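Local coordinates for protein endoglycosidase (Bacteroides thetaiotaomicron, PDB 6Q64) that probably hydrolyses O-glycosidic bonds as a family 18 glycoside hydrolase that takes part in the breakdown of complex N-glycans, at residues Thr68-Trp80 with Lys325-Tyr337. The protein carries 1 engineered substitution. Residues are numbered along the deposited sequence; the frame is centred on the assembly and turned at random.
Sequences TPHVKGFGWFGNW and KRIGGIGTYHMEY
Trp76 CE3 meets the edge of the Tyr333 ring near its plane, 3.9 Å from Tyr333 CB, and Tyr333 CA lies at the edge of the indole. The two side chains cross at about a right angle. Phe74 CZ sits 3.6 Å above the indole plane, toward the indole's rim, and Trp76 CZ2 lies at the Phe74 edge. The Phe74 ring also has Gly331 CA at its edge. Met335, modelled as selenomethionine, lies obliquely to the Phe77 ring, a Met-aromatic contact with SE 5.2 Å from the centroid. Its chi1 of 37° puts CG between backbone N and carbonyl carbon, and with chi2 anti SE reaches Gly75 CA at 3.7 Å. The Glu336 carboxylate stands nearly upright to the Phe77 ring, at 82°. Gly78 N donates to Glu336 OE2 at 2.9 Å, from above the carboxylate plane. Replacing Glu336 by an alanine would probably leave Gly78 N without this acceptor and the backbone there less firmly held. Backbone hydrogen bonds join strands 72-76 and 329-333 in parallel, among them Trp76 N to Thr332 O at 3.0 Å. Ile330 packs on helix 346-358. Pairing of the first and last strands in this way closes the TIM barrel of glycoside hydrolase family 18.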
loop_
_atom_site.group_PDB
_atom_site.type_symbol
_atom_site.label_atom_id
_atom_site.label_comp_id
_atom_site.label_asym_id
_atom_site.label_seq_id
_atom_site.Cartn_x
_atom_site.Cartn_y
_atom_site.Cartn_z
ATOM N N THR A 68 -14.131 6.291 8.548
ATOM C CA THR A 68 -14.943 5.159 9.041
ATOM C C THR A 68 -14.142 3.887 8.787
ATOM O O THR A 68 -13.166 3.930 8.041
ATOM C CB THR A 68 -16.315 5.098 8.366
ATOM O OG1 THR A 68 -16.119 4.547 7.055
ATOM C CG2 THR A 68 -17.000 6.446 8.346
ATOM N N PRO A 69 -14.511 2.747 9.428
ATOM C CA PRO A 69 -13.825 1.477 9.237
ATOM C C PRO A 69 -14.611 0.641 8.212
ATOM O O PRO A 69 -15.819 0.500 8.297
ATOM C CB PRO A 69 -13.840 0.960 10.679
ATOM C CG PRO A 69 -15.218 1.355 11.189
ATOM C CD PRO A 69 -15.610 2.596 10.405
ATOM N N HIS A 70 -13.879 0.144 7.222
ATOM C CA HIS A 70 -14.420 -0.372 5.946
ATOM C C HIS A 70 -13.348 -1.241 5.311
ATOM O O HIS A 70 -12.239 -1.225 5.816
ATOM C CB HIS A 70 -14.842 0.784 5.031
ATOM C CG HIS A 70 -13.733 1.648 4.554
ATOM N ND1 HIS A 70 -13.280 2.732 5.292
ATOM C CD2 HIS A 70 -13.007 1.612 3.411
ATOM C CE1 HIS A 70 -12.261 3.291 4.652
ATOM N NE2 HIS A 70 -12.095 2.638 3.471
ATOM N N VAL A 71 -13.675 -1.993 4.262
ATOM C CA VAL A 71 -12.626 -2.673 3.462
ATOM C C VAL A 71 -11.902 -1.593 2.660
ATOM O O VAL A 71 -12.491 -1.097 1.709
ATOM C CB VAL A 71 -13.216 -3.714 2.526
ATOM C CG1 VAL A 71 -12.117 -4.339 1.714
ATOM C CG2 VAL A 71 -14.016 -4.749 3.270
ATOM N N LYS A 72 -10.713 -1.197 3.095
ATOM C CA LYS A 72 -9.855 -0.226 2.401
ATOM C C LYS A 72 -9.544 -0.750 1.010
ATOM O O LYS A 72 -9.560 -1.979 0.806
ATOM C CB LYS A 72 -8.580 0.041 3.190
ATOM C CG LYS A 72 -8.803 1.004 4.344
ATOM C CD LYS A 72 -7.554 1.337 5.112
ATOM C CE LYS A 72 -7.905 2.117 6.361
ATOM N NZ LYS A 72 -6.688 2.717 6.953
ATOM N N GLY A 73 -9.357 0.179 0.073
ATOM C CA GLY A 73 -8.937 -0.130 -1.300
ATOM C C GLY A 73 -7.551 0.415 -1.486
ATOM O O GLY A 73 -7.336 1.569 -1.080
ATOM N N PHE A 74 -6.660 -0.404 -2.028
ATOM C CA PHE A 74 -5.222 -0.114 -2.165
ATOM C C PHE A 74 -4.754 -0.623 -3.533
ATOM O O PHE A 74 -5.450 -1.418 -4.204
ATOM C CB PHE A 74 -4.497 -0.765 -0.982
ATOM C CG PHE A 74 -3.016 -1.002 -1.184
ATOM C CD1 PHE A 74 -2.095 -0.020 -0.871
ATOM C CD2 PHE A 74 -2.560 -2.204 -1.694
ATOM C CE1 PHE A 74 -0.748 -0.225 -1.088
ATOM C CE2 PHE A 74 -1.215 -2.403 -1.915
ATOM C CZ PHE A 74 -0.313 -1.409 -1.623
ATOM N N GLY A 75 -3.569 -0.197 -3.952
ATOM C CA GLY A 75 -2.856 -0.893 -5.037
ATOM C C GLY A 75 -1.461 -0.327 -5.218
ATOM O O GLY A 75 -1.133 0.778 -4.685
ATOM N N TRP A 76 -0.723 -1.005 -6.107
ATOM C CA TRP A 76 0.569 -0.530 -6.640
ATOM C C TRP A 76 0.308 0.138 -7.982
ATOM O O TRP A 76 0.128 -0.599 -8.969
ATOM C CB TRP A 76 1.553 -1.703 -6.721
ATOM C CG TRP A 76 2.052 -2.085 -5.364
ATOM C CD1 TRP A 76 2.913 -1.373 -4.583
ATOM C CD2 TRP A 76 1.648 -3.228 -4.594
ATOM N NE1 TRP A 76 3.082 -2.003 -3.381
ATOM C CE2 TRP A 76 2.326 -3.145 -3.362
ATOM C CE3 TRP A 76 0.809 -4.319 -4.839
ATOM C CZ2 TRP A 76 2.191 -4.122 -2.380
ATOM C CZ3 TRP A 76 0.664 -5.278 -3.865
ATOM C CH2 TRP A 76 1.346 -5.175 -2.653
ATOM N N PHE A 77 0.315 1.474 -7.984
ATOM C CA PHE A 77 0.058 2.373 -9.144
ATOM C C PHE A 77 1.338 2.651 -9.938
ATOM O O PHE A 77 2.237 3.422 -9.479
ATOM C CB PHE A 77 -0.528 3.686 -8.627
ATOM C CG PHE A 77 -1.137 4.575 -9.682
ATOM C CD1 PHE A 77 -2.032 4.073 -10.610
ATOM C CD2 PHE A 77 -0.848 5.927 -9.726
ATOM C CE1 PHE A 77 -2.608 4.901 -11.558
ATOM C CE2 PHE A 77 -1.432 6.751 -10.671
ATOM C CZ PHE A 77 -2.297 6.232 -11.590
ATOM N N GLY A 78 1.423 2.062 -11.130
ATOM C CA GLY A 78 2.525 2.302 -12.087
ATOM C C GLY A 78 2.151 3.315 -13.161
ATOM O O GLY A 78 0.947 3.468 -13.411
ATOM N N ASN A 79 3.161 3.960 -13.770
ATOM C CA ASN A 79 3.073 4.944 -14.889
ATOM C C ASN A 79 2.330 6.180 -14.388
ATOM O O ASN A 79 1.402 6.650 -15.086
ATOM C CB ASN A 79 2.371 4.401 -16.147
ATOM C CG ASN A 79 2.871 3.050 -16.630
ATOM O OD1 ASN A 79 2.364 1.986 -16.232
ATOM N ND2 ASN A 79 3.844 3.088 -17.528
ATOM N N TRP A 80 2.680 6.667 -13.202
ATOM C CA TRP A 80 2.003 7.854 -12.626
ATOM C C TRP A 80 2.623 9.141 -13.188
ATOM O O TRP A 80 3.742 9.481 -12.759
ATOM C CB TRP A 80 2.057 7.828 -11.106
ATOM C CG TRP A 80 1.564 9.118 -10.537
ATOM C CD1 TRP A 80 0.436 9.791 -10.902
ATOM C CD2 TRP A 80 2.210 9.933 -9.544
ATOM N NE1 TRP A 80 0.310 10.944 -10.181
ATOM C CE2 TRP A 80 1.378 11.055 -9.332
ATOM C CE3 TRP A 80 3.392 9.813 -8.800
ATOM C CZ2 TRP A 80 1.687 12.046 -8.402
ATOM C CZ3 TRP A 80 3.693 10.786 -7.873
ATOM C CH2 TRP A 80 2.849 11.886 -7.680
ATOM N N LYS A 325 -14.180 -11.238 11.997
ATOM C CA LYS A 325 -13.835 -9.884 11.532
ATOM C C LYS A 325 -13.536 -9.907 10.040
ATOM O O LYS A 325 -13.149 -10.960 9.484
ATOM C CB LYS A 325 -12.600 -9.369 12.259
ATOM C CG LYS A 325 -12.933 -8.743 13.593
ATOM C CD LYS A 325 -11.718 -8.451 14.401
ATOM C CE LYS A 325 -12.056 -7.996 15.798
ATOM N NZ LYS A 325 -10.856 -8.090 16.652
ATOM N N ARG A 326 -13.698 -8.742 9.433
ATOM C CA ARG A 326 -13.597 -8.572 7.974
ATOM C C ARG A 326 -12.165 -8.114 7.737
ATOM O O ARG A 326 -11.644 -7.295 8.547
ATOM C CB ARG A 326 -14.717 -7.642 7.482
ATOM C CG ARG A 326 -14.544 -7.088 6.076
ATOM C CD ARG A 326 -14.486 -8.167 5.008
ATOM N NE ARG A 326 -15.613 -9.085 5.008
ATOM C CZ ARG A 326 -16.862 -8.788 4.640
ATOM N NH1 ARG A 326 -17.203 -7.585 4.207
ATOM N NH2 ARG A 326 -17.777 -9.731 4.663
ATOM N N ILE A 327 -11.546 -8.683 6.713
ATOM C CA ILE A 327 -10.193 -8.285 6.252
ATOM C C ILE A 327 -10.182 -6.775 6.223
ATOM O O ILE A 327 -11.224 -6.216 6.032
ATOM C CB ILE A 327 -9.893 -8.873 4.870
ATOM C CG1 ILE A 327 -8.409 -8.804 4.544
ATOM C CG2 ILE A 327 -10.730 -8.183 3.804
ATOM C CD1 ILE A 327 -7.535 -9.676 5.384
ATOM N N GLY A 328 -9.021 -6.178 6.364
ATOM C CA GLY A 328 -8.860 -4.727 6.476
ATOM C C GLY A 328 -8.922 -4.053 5.127
ATOM O O GLY A 328 -9.248 -2.854 5.112
ATOM N N GLY A 329 -8.533 -4.768 4.070
ATOM C CA GLY A 329 -8.609 -4.262 2.704
ATOM C C GLY A 329 -8.092 -5.210 1.637
ATOM O O GLY A 329 -7.519 -6.257 1.943
ATOM N N ILE A 330 -8.278 -4.802 0.386
ATOM C CA ILE A 330 -7.768 -5.507 -0.816
ATOM C C ILE A 330 -7.065 -4.487 -1.704
ATOM O O ILE A 330 -7.312 -3.281 -1.526
ATOM C CB ILE A 330 -8.914 -6.194 -1.565
ATOM C CG1 ILE A 330 -9.935 -5.169 -2.042
ATOM C CG2 ILE A 330 -9.568 -7.255 -0.700
ATOM C CD1 ILE A 330 -10.233 -5.335 -3.481
ATOM N N GLY A 331 -6.225 -4.988 -2.600
ATOM C CA GLY A 331 -5.494 -4.200 -3.598
ATOM C C GLY A 331 -5.078 -5.038 -4.803
ATOM O O GLY A 331 -5.204 -6.267 -4.797
ATOM N N THR A 332 -4.543 -4.373 -5.811
ATOM C CA THR A 332 -4.112 -4.985 -7.079
ATOM C C THR A 332 -2.704 -4.497 -7.358
ATOM O O THR A 332 -2.404 -3.337 -7.035
ATOM C CB THR A 332 -5.102 -4.561 -8.150
ATOM O OG1 THR A 332 -5.169 -3.157 -7.910
ATOM C CG2 THR A 332 -6.464 -5.214 -8.025
ATOM N N TYR A 333 -1.860 -5.402 -7.835
ATOM C CA TYR A 333 -0.495 -5.098 -8.336
ATOM C C TYR A 333 -0.646 -4.636 -9.783
ATOM O O TYR A 333 -1.250 -5.383 -10.578
ATOM C CB TYR A 333 0.395 -6.332 -8.181
ATOM C CG TYR A 333 1.780 -6.211 -8.750
ATOM C CD1 TYR A 333 2.711 -5.347 -8.205
ATOM C CD2 TYR A 333 2.161 -6.989 -9.829
ATOM C CE1 TYR A 333 3.992 -5.248 -8.733
ATOM C CE2 TYR A 333 3.442 -6.928 -10.353
ATOM C CZ TYR A 333 4.360 -6.049 -9.806
ATOM O OH TYR A 333 5.607 -5.993 -10.361
ATOM N N HIS A 334 -0.120 -3.445 -10.086
ATOM C CA HIS A 334 -0.318 -2.741 -11.377
ATOM C C HIS A 334 -1.825 -2.555 -11.535
ATOM O O HIS A 334 -2.445 -3.132 -12.428
ATOM C CB HIS A 334 0.396 -3.498 -12.515
ATOM C CG HIS A 334 1.836 -3.115 -12.689
ATOM N ND1 HIS A 334 2.863 -4.039 -12.635
ATOM C CD2 HIS A 334 2.424 -1.922 -12.937
ATOM C CE1 HIS A 334 4.017 -3.430 -12.818
ATOM N NE2 HIS A 334 3.772 -2.131 -12.999
HETATM N N MSE A 335 -2.391 -1.803 -10.580
HETATM C CA MSE A 335 -3.822 -1.550 -10.489
HETATM C C MSE A 335 -4.361 -0.933 -11.780
HETATM O O MSE A 335 -5.500 -1.209 -12.153
HETATM C CB MSE A 335 -4.143 -0.637 -9.299
HETATM C CG MSE A 335 -3.134 0.424 -9.044
HETATM SE SE MSE A 335 -3.695 1.638 -7.621
HETATM C CE MSE A 335 -5.524 1.295 -7.077
ATOM N N GLU A 336 -3.521 -0.134 -12.457
ATOM C CA GLU A 336 -3.908 0.610 -13.650
ATOM C C GLU A 336 -4.213 -0.298 -14.854
ATOM O O GLU A 336 -4.888 0.185 -15.755
ATOM C CB GLU A 336 -2.845 1.648 -14.021
ATOM C CG GLU A 336 -1.553 1.063 -14.555
ATOM C CD GLU A 336 -0.473 0.753 -13.525
ATOM O OE1 GLU A 336 0.728 0.605 -13.931
ATOM O OE2 GLU A 336 -0.827 0.649 -12.322
ATOM N N TYR A 337 -3.803 -1.566 -14.861
ATOM C CA TYR A 337 -4.116 -2.534 -15.952
ATOM C C TYR A 337 -5.607 -2.905 -15.934
ATOM O O TYR A 337 -6.023 -3.647 -16.834
ATOM C CB TYR A 337 -3.248 -3.792 -15.846
ATOM C CG TYR A 337 -1.810 -3.608 -16.274
ATOM C CD1 TYR A 337 -1.047 -2.570 -15.767
ATOM C CD2 TYR A 337 -1.202 -4.468 -17.181
ATOM C CE1 TYR A 337 0.282 -2.403 -16.114
ATOM C CE2 TYR A 337 0.121 -4.307 -17.560
ATOM C CZ TYR A 337 0.865 -3.273 -17.013
ATOM O OH TYR A 337 2.173 -3.074 -17.338
#